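Local coordinates for signal peptidase I (Enterococcus faecalis, PDB 4ME8), which probably cleaves the hydrophobic N-terminal signal or leader sequences from secreted proteins, as a serine-type endopeptidase of the S26 family, at residues A45-G50 with E72-S77. Sequence-based numbering, arbitrary orientation.
Sequences AKRLIG and EDYLAS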
loop_
_atom_site.group_PDB
_atom_site.type_symbol
_atom_site.label_atom_id
_atom_site.label_comp_id
_atom_site.label_asym_id
_atom_site.label_seq_id
_atom_site.Cartn_x
_atom_site.Cartn_y
_atom_site.Cartn_z
ATOM N N ALA A 45 8.536 -7.936 -0.480
ATOM C CA ALA A 45 8.302 -7.180 0.732
ATOM C C ALA A 45 7.626 -5.872 0.370
ATOM O O ALA A 45 8.085 -5.171 -0.533
ATOM C CB ALA A 45 9.622 -6.913 1.429
ATOM N N LYS A 46 6.521 -5.558 1.048
ATOM C CA LYS A 46 5.819 -4.287 0.853
ATOM C C LYS A 46 5.287 -3.762 2.179
ATOM O O LYS A 46 5.206 -4.501 3.150
ATOM C CB LYS A 46 4.658 -4.425 -0.144
ATOM C CG LYS A 46 5.056 -4.809 -1.570
ATOM C CD LYS A 46 5.822 -3.713 -2.304
ATOM C CE LYS A 46 6.514 -4.304 -3.521
ATOM N NZ LYS A 46 7.188 -3.307 -4.392
ATOM N N ARG A 47 4.942 -2.477 2.193
ATOM C CA ARG A 47 4.392 -1.816 3.364
ATOM C C ARG A 47 2.865 -1.941 3.436
ATOM O O ARG A 47 2.151 -1.730 2.451
ATOM C CB ARG A 47 4.802 -0.339 3.391
ATOM C CG ARG A 47 4.792 0.244 4.792
ATOM C CD ARG A 47 5.301 1.675 4.834
ATOM N NE ARG A 47 6.754 1.753 4.673
ATOM C CZ ARG A 47 7.639 1.672 5.671
ATOM N NH1 ARG A 47 7.237 1.494 6.927
ATOM N NH2 ARG A 47 8.941 1.760 5.409
ATOM N N LEU A 48 2.385 -2.313 4.619
ATOM C CA LEU A 48 0.962 -2.414 4.878
ATOM C C LEU A 48 0.394 -0.999 4.972
ATOM O O LEU A 48 0.856 -0.191 5.778
ATOM C CB LEU A 48 0.717 -3.194 6.176
ATOM C CG LEU A 48 -0.746 -3.407 6.583
ATOM C CD1 LEU A 48 -1.573 -3.866 5.387
ATOM C CD2 LEU A 48 -0.823 -4.420 7.710
ATOM N N ILE A 49 -0.582 -0.702 4.117
ATOM C CA ILE A 49 -1.159 0.644 4.016
ATOM C C ILE A 49 -2.650 0.616 4.372
ATOM O O ILE A 49 -3.119 1.416 5.192
ATOM C CB ILE A 49 -0.915 1.228 2.607
ATOM C CG1 ILE A 49 0.589 1.488 2.401
ATOM C CG2 ILE A 49 -1.715 2.498 2.381
ATOM C CD1 ILE A 49 1.195 2.573 3.280
ATOM N N GLY A 50 -3.379 -0.323 3.785
ATOM C CA GLY A 50 -4.804 -0.462 4.047
ATOM C C GLY A 50 -5.176 -1.801 4.649
ATOM O O GLY A 50 -4.704 -2.845 4.201
ATOM N N GLU A 72 3.755 10.225 6.132
ATOM C CA GLU A 72 4.651 9.133 5.767
ATOM C C GLU A 72 6.088 9.661 5.775
ATOM O O GLU A 72 6.655 9.977 4.732
ATOM C CB GLU A 72 4.283 8.581 4.383
ATOM C CG GLU A 72 2.924 7.882 4.334
ATOM C CD GLU A 72 2.488 7.501 2.929
ATOM O OE1 GLU A 72 1.945 8.375 2.219
ATOM O OE2 GLU A 72 2.658 6.319 2.537
ATOM N N ASP A 73 6.669 9.761 6.967
ATOM C CA ASP A 73 8.012 10.322 7.136
ATOM C C ASP A 73 9.093 9.496 6.443
ATOM O O ASP A 73 10.176 10.014 6.147
ATOM C CB ASP A 73 8.336 10.505 8.627
ATOM C CG ASP A 73 7.745 11.797 9.211
ATOM O OD1 ASP A 73 7.210 12.626 8.440
ATOM O OD2 ASP A 73 7.826 11.989 10.446
ATOM N N TYR A 74 8.794 8.228 6.179
ATOM C CA TYR A 74 9.676 7.356 5.394
ATOM C C TYR A 74 9.721 7.670 3.886
ATOM O O TYR A 74 10.608 7.184 3.181
ATOM C CB TYR A 74 9.278 5.885 5.586
ATOM C CG TYR A 74 7.850 5.564 5.181
ATOM C CD1 TYR A 74 7.525 5.252 3.858
ATOM C CD2 TYR A 74 6.823 5.568 6.125
ATOM C CE1 TYR A 74 6.216 4.964 3.492
ATOM C CE2 TYR A 74 5.521 5.272 5.767
ATOM C CZ TYR A 74 5.219 4.982 4.455
ATOM O OH TYR A 74 3.917 4.694 4.125
ATOM N N LEU A 75 8.762 8.451 3.390
ATOM C CA LEU A 75 8.755 8.887 1.987
ATOM C C LEU A 75 9.404 10.272 1.758
ATOM O O LEU A 75 9.676 10.659 0.613
ATOM C CB LEU A 75 7.318 8.906 1.441
ATOM C CG LEU A 75 6.523 7.597 1.334
ATOM C CD1 LEU A 75 5.250 7.840 0.534
ATOM C CD2 LEU A 75 7.333 6.469 0.699
ATOM N N ALA A 76 9.648 11.011 2.837
ATOM C CA ALA A 76 10.103 12.394 2.728
ATOM C C ALA A 76 11.481 12.477 2.089
ATOM O O ALA A 76 11.748 13.373 1.287
ATOM C CB ALA A 76 10.116 13.059 4.098
ATOM N N SER A 77 12.344 11.531 2.447
ATOM C CA SER A 77 13.712 11.495 1.941
ATOM C C SER A 77 13.754 11.210 0.438
ATOM O O SER A 77 14.559 11.789 -0.286
ATOM C CB SER A 77 14.519 10.439 2.700
ATOM O OG SER A 77 15.904 10.645 2.518
#
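OE2 of Glu72, 4.1 Å from Ile49 CD1 across the contact, has two polar partners: a weak hydrogen bond from Tyr74 OH within 72-77 (2.6 Å to OE2) and a salt bridge to Arg117 outside the two segments, while OE1 takes a hydrogen bond with Tyr58. The weak bond sets the Tyr74 hydroxyl beside the carboxylate, and the ring of Tyr74 carries the main contact. The guanidinium of Arg47 lies flat on one face of this ring, planes 19° apart, and Arg47 CZ sits 3.9 Å from the ring centroid and 8° off its normal, a cation-pi stack. Arg47 NE rides over the middle of the ring, whereas CD drops closer, 3.3 Å from Tyr74 CZ. The arginine chain runs extended as far as CD, then bends at chi3 (-74°), which carries the guanidinium over the ring, and a salt bridge from NH2 to Asp115 helps hold it there. On the opposite face of Tyr74 lies CB of Glu72, offset toward the rim, sandwiching the ring. At the hydroxyl end of the ring Ile49 CD1 comes within 3.6 Å of Tyr74 OH, a van der Waals contact. No hydrogen bond crosses between 45-50 and 72-77; side chains alone join them. Arg47 directly follows Lys46, the predicted catalytic lysine, along the strand. Strand 43-50 is the central strand of the antiparallel sheet, between 32-36 and 109-113, with a classic beta bulge where Ile49 and Gly50 face Phe111; the loop following strand 68-70 packs against it through Tyr74, with Leu63 of strand 62-65 touching both Ile49 and Glu72.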